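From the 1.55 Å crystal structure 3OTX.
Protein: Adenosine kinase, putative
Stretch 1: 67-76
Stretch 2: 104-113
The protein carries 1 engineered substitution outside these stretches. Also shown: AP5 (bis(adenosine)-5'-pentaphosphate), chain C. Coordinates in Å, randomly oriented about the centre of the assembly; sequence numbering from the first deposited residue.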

# COMPACT_ATOMS: atom_id res chain seq x y z
N GLY A 67 -2.15 -2.92 1.17
CA GLY A 67 -1.78 -3.90 0.14
C GLY A 67 -2.99 -4.61 -0.44
O GLY A 67 -2.98 -4.99 -1.60
N LEU A 68 -4.04 -4.84 0.34
CA LEU A 68 -5.18 -5.52 -0.23
C LEU A 68 -5.90 -4.60 -1.23
O LEU A 68 -6.32 -5.02 -2.31
CB LEU A 68 -6.12 -5.99 0.91
CG LEU A 68 -7.28 -6.86 0.47
CD1 LEU A 68 -6.72 -8.11 -0.27
CD2 LEU A 68 -8.06 -7.28 1.72
N ASN A 69 -5.98 -3.30 -0.91
CA ASN A 69 -6.45 -2.32 -1.88
C ASN A 69 -5.62 -2.36 -3.20
O ASN A 69 -6.19 -2.36 -4.29
CB ASN A 69 -6.33 -0.91 -1.31
CG ASN A 69 -7.32 -0.64 -0.20
OD1 ASN A 69 -8.38 -1.28 -0.07
ND2 ASN A 69 -7.01 0.39 0.57
N VAL A 70 -4.30 -2.39 -3.04
CA VAL A 70 -3.38 -2.40 -4.18
C VAL A 70 -3.66 -3.65 -5.02
O VAL A 70 -3.78 -3.57 -6.25
CB VAL A 70 -1.90 -2.36 -3.75
CG1 VAL A 70 -0.98 -2.61 -4.95
CG2 VAL A 70 -1.56 -1.00 -3.13
N ALA A 71 -3.77 -4.79 -4.33
CA ALA A 71 -3.99 -6.05 -5.02
C ALA A 71 -5.32 -6.02 -5.79
O ALA A 71 -5.41 -6.50 -6.92
CB ALA A 71 -4.03 -7.19 -4.01
N ARG A 72 -6.35 -5.44 -5.18
CA ARG A 72 -7.66 -5.44 -5.82
C ARG A 72 -7.68 -4.50 -7.01
O ARG A 72 -8.29 -4.83 -8.00
CB ARG A 72 -8.79 -5.08 -4.81
CG ARG A 72 -9.02 -6.19 -3.78
CD ARG A 72 -9.90 -5.68 -2.63
NE ARG A 72 -11.25 -5.52 -3.09
CZ ARG A 72 -12.18 -4.80 -2.49
NH1 ARG A 72 -11.90 -4.15 -1.36
NH2 ARG A 72 -13.40 -4.74 -3.02
N VAL A 73 -6.99 -3.35 -6.92
CA VAL A 73 -6.92 -2.44 -8.07
C VAL A 73 -6.11 -3.08 -9.20
O VAL A 73 -6.57 -3.06 -10.35
CB VAL A 73 -6.32 -1.10 -7.66
CG1 VAL A 73 -6.06 -0.23 -8.92
CG2 VAL A 73 -7.29 -0.38 -6.69
N ALA A 74 -4.99 -3.72 -8.86
CA ALA A 74 -4.18 -4.43 -9.90
C ALA A 74 -4.99 -5.53 -10.59
O ALA A 74 -5.02 -5.61 -11.82
CB ALA A 74 -2.88 -4.99 -9.29
N GLN A 75 -5.72 -6.31 -9.79
CA GLN A 75 -6.51 -7.40 -10.38
C GLN A 75 -7.64 -6.85 -11.27
O GLN A 75 -7.97 -7.41 -12.31
CB GLN A 75 -7.05 -8.30 -9.25
CG GLN A 75 -7.71 -9.63 -9.71
CD GLN A 75 -6.70 -10.59 -10.33
OE1 GLN A 75 -5.69 -10.99 -9.70
NE2 GLN A 75 -6.90 -10.85 -11.62
N TRP A 76 -8.24 -5.74 -10.85
CA TRP A 76 -9.33 -5.09 -11.61
C TRP A 76 -8.85 -4.70 -13.00
O TRP A 76 -9.61 -4.68 -13.96
CB TRP A 76 -9.83 -3.83 -10.87
CG TRP A 76 -10.88 -3.02 -11.57
CD1 TRP A 76 -12.17 -3.36 -11.78
CD2 TRP A 76 -10.72 -1.69 -12.09
NE1 TRP A 76 -12.84 -2.35 -12.44
CE2 TRP A 76 -11.96 -1.31 -12.64
CE3 TRP A 76 -9.65 -0.79 -12.15
CZ2 TRP A 76 -12.16 -0.07 -13.25
CZ3 TRP A 76 -9.85 0.44 -12.76
CH2 TRP A 76 -11.09 0.80 -13.29
N ALA A 104 -14.29 -10.86 -0.43
CA ALA A 104 -14.23 -9.77 -1.41
C ALA A 104 -13.03 -9.99 -2.36
O ALA A 104 -13.23 -9.88 -3.58
CB ALA A 104 -14.08 -8.40 -0.70
N ALA A 105 -11.84 -10.29 -1.80
CA ALA A 105 -10.62 -10.46 -2.58
C ALA A 105 -10.76 -11.72 -3.48
O ALA A 105 -10.49 -11.64 -4.69
CB ALA A 105 -9.42 -10.54 -1.66
N GLU A 106 -11.20 -12.84 -2.91
CA GLU A 106 -11.31 -14.06 -3.72
C GLU A 106 -12.36 -13.94 -4.82
O GLU A 106 -12.16 -14.45 -5.94
CB GLU A 106 -11.62 -15.29 -2.85
CG GLU A 106 -10.40 -15.73 -2.03
CD GLU A 106 -10.69 -16.96 -1.19
OE1 GLU A 106 -11.86 -17.30 -0.92
OE2 GLU A 106 -9.70 -17.62 -0.80
N HIS A 107 -13.50 -13.32 -4.51
CA HIS A 107 -14.50 -13.06 -5.51
C HIS A 107 -13.90 -12.28 -6.70
O HIS A 107 -14.31 -12.56 -7.85
CB HIS A 107 -15.69 -12.31 -4.87
CG HIS A 107 -16.74 -11.93 -5.85
ND1 HIS A 107 -16.97 -10.62 -6.19
CD2 HIS A 107 -17.58 -12.68 -6.61
CE1 HIS A 107 -17.93 -10.57 -7.10
NE2 HIS A 107 -18.32 -11.80 -7.37
N GLU A 108 -13.01 -11.33 -6.42
CA GLU A 108 -12.35 -10.51 -7.47
C GLU A 108 -11.22 -11.24 -8.19
O GLU A 108 -10.72 -10.73 -9.19
CB GLU A 108 -11.92 -9.16 -6.92
CG GLU A 108 -13.17 -8.31 -6.64
CD GLU A 108 -12.92 -7.14 -5.75
OE1 GLU A 108 -11.76 -6.76 -5.59
OE2 GLU A 108 -13.91 -6.59 -5.23
N GLY A 109 -10.85 -12.44 -7.73
CA GLY A 109 -9.80 -13.23 -8.43
C GLY A 109 -8.44 -13.20 -7.75
O GLY A 109 -7.47 -13.72 -8.31
N ILE A 110 -8.34 -12.61 -6.57
CA ILE A 110 -7.09 -12.64 -5.82
C ILE A 110 -6.95 -13.99 -5.14
O ILE A 110 -7.92 -14.50 -4.56
CB ILE A 110 -7.02 -11.50 -4.79
CG1 ILE A 110 -7.04 -10.15 -5.56
CG2 ILE A 110 -5.77 -11.60 -3.88
CD1 ILE A 110 -7.51 -9.08 -4.76
N VAL A 111 -5.76 -14.59 -5.21
CA VAL A 111 -5.49 -15.78 -4.42
C VAL A 111 -5.11 -15.30 -3.02
O VAL A 111 -4.16 -14.53 -2.84
CB VAL A 111 -4.37 -16.63 -5.03
CG1 VAL A 111 -4.10 -17.85 -4.13
CG2 VAL A 111 -4.76 -17.04 -6.44
N MET A 112 -5.89 -15.71 -2.03
CA MET A 112 -5.71 -15.23 -0.66
C MET A 112 -4.98 -16.27 0.19
O MET A 112 -5.60 -17.14 0.78
CB MET A 112 -7.07 -14.86 -0.04
CG MET A 112 -7.66 -13.60 -0.64
SD MET A 112 -6.74 -12.12 -0.21
CE MET A 112 -7.44 -11.66 1.40
N ALA A 113 -3.65 -16.21 0.14
CA ALA A 113 -2.82 -17.15 0.88
C ALA A 113 -2.64 -16.65 2.31
O ALA A 113 -1.53 -16.39 2.78
CB ALA A 113 -1.48 -17.33 0.17
PA AP5 C . -1.46 11.32 -4.02
O1A AP5 C . -2.32 12.37 -3.33
O2A AP5 C . -0.02 11.75 -4.24
O3A AP5 C . -1.40 9.92 -3.23
PB AP5 C . -1.34 9.72 -1.63
O1B AP5 C . -0.89 10.95 -0.90
O2B AP5 C . -0.58 8.46 -1.39
O3B AP5 C . -2.89 9.48 -1.37
PG AP5 C . -3.81 9.57 -0.06
O1G AP5 C . -5.20 9.83 -0.54
O2G AP5 C . -3.42 10.66 0.91
O3G AP5 C . -3.69 8.11 0.44
PD AP5 C . -4.34 7.39 1.74
O1D AP5 C . -5.20 8.31 2.59
O2D AP5 C . -3.20 6.66 2.39
O3D AP5 C . -5.37 6.37 1.03
PE AP5 C . -5.01 4.89 0.49
O1E AP5 C . -3.66 4.90 -0.16
O2E AP5 C . -6.19 4.37 -0.34
O5F AP5 C . -2.21 10.90 -5.37
C5F AP5 C . -1.74 9.81 -6.16
C4F AP5 C . -2.23 9.98 -7.57
O4F AP5 C . -3.66 10.14 -7.58
C3F AP5 C . -1.74 11.24 -8.27
O3F AP5 C . -0.49 11.00 -8.88
C2F AP5 C . -2.85 11.57 -9.22
O2F AP5 C . -2.74 10.78 -10.38
C1F AP5 C . -4.09 11.10 -8.46
N9A AP5 C . -4.74 12.18 -7.66
C8A AP5 C . -4.74 12.29 -6.26
N7A AP5 C . -5.46 13.40 -5.94
C5A AP5 C . -5.92 13.97 -7.08
C6A AP5 C . -6.72 15.06 -7.35
N6A AP5 C . -7.31 15.76 -6.37
N1A AP5 C . -7.02 15.36 -8.66
C2A AP5 C . -6.56 14.59 -9.71
N3A AP5 C . -5.77 13.49 -9.43
C4A AP5 C . -5.48 13.18 -8.15
O5J AP5 C . -4.88 4.02 1.85
C5J AP5 C . -6.01 3.88 2.70
C4J AP5 C . -5.86 2.49 3.31
O4J AP5 C . -4.78 2.47 4.27
C3J AP5 C . -7.07 2.06 4.15
O3J AP5 C . -7.80 1.10 3.38
C2J AP5 C . -6.47 1.47 5.44
O2J AP5 C . -7.01 0.21 5.80
C1J AP5 C . -5.01 1.34 5.07
N9B AP5 C . -4.11 1.33 6.23
C8B AP5 C . -4.01 2.32 7.17
N7B AP5 C . -3.11 1.91 8.09
C5B AP5 C . -2.64 0.67 7.73
C6B AP5 C . -1.70 -0.19 8.31
N6B AP5 C . -1.09 0.03 9.49
N1B AP5 C . -1.51 -1.39 7.67
C2B AP5 C . -2.10 -1.73 6.47
N3B AP5 C . -3.05 -0.89 5.93
C4B AP5 C . -3.28 0.30 6.55
O HOH W 1 -10.30 -6.56 -8.03

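Two helical segments of one chain run nearly parallel, their axes inclined by 18° and 10.3 Å apart at closest approach, and the hydrogen bonds across their contact are the two prongs of a salt bridge. Arg72 NE donates to Glu108 OE1 (2.8 Å, 172° at the hydrogen) and Arg72 NH2 donates to Glu108 OE2 (2.9 Å, 166°), so each carboxylate oxygen takes one nearly linear bond and the acid lies at the edge of the guanidinium, near its plane. One face of that group is covered by the methyl of Ala104, with CB 4.4 Å from Arg72 NH2. Glu108 OE1 has a second donor: water 1 gives one hydrogen to it (2.9 Å) and the other to the backbone Arg72 O (2.7 Å), tying the acid to the main chain of its own arginine partner. Arg72 O also accepts from Trp76 N at 3.0 Å in the regular helical pattern.

The rest of the packing around the bridge is largely apolar. The aliphatic part of Arg72 packs on Ile110, CG to CD1 at 3.4 Å, and Ala71 CB lies 4.0 Å from the same Ile110 CD1. Leu68 CD1 reaches both Ala105 CB (3.9 Å) and Met112 CE (4.0 Å).

Gln75 points toward the second stretch, yet its closest approach is through carbon, CG to Glu108 O at 3.2 Å; its OE1 is hydrogen-bonded elsewhere in the structure. Here the second helix ends in a Schellman motif: Gly109, at positive phi, donates from N to Glu106 O (3.0 Å), and Ile110 N donates to Ala105 O (3.0 Å). A side chain at Gly109 would jam against the preceding carbonyl, and an ideal CB would lie 3.6 Å from Gln75 CG. Asn69, outside the contact, donates from ND2 to O3J of the bound AP5 (3.0 Å).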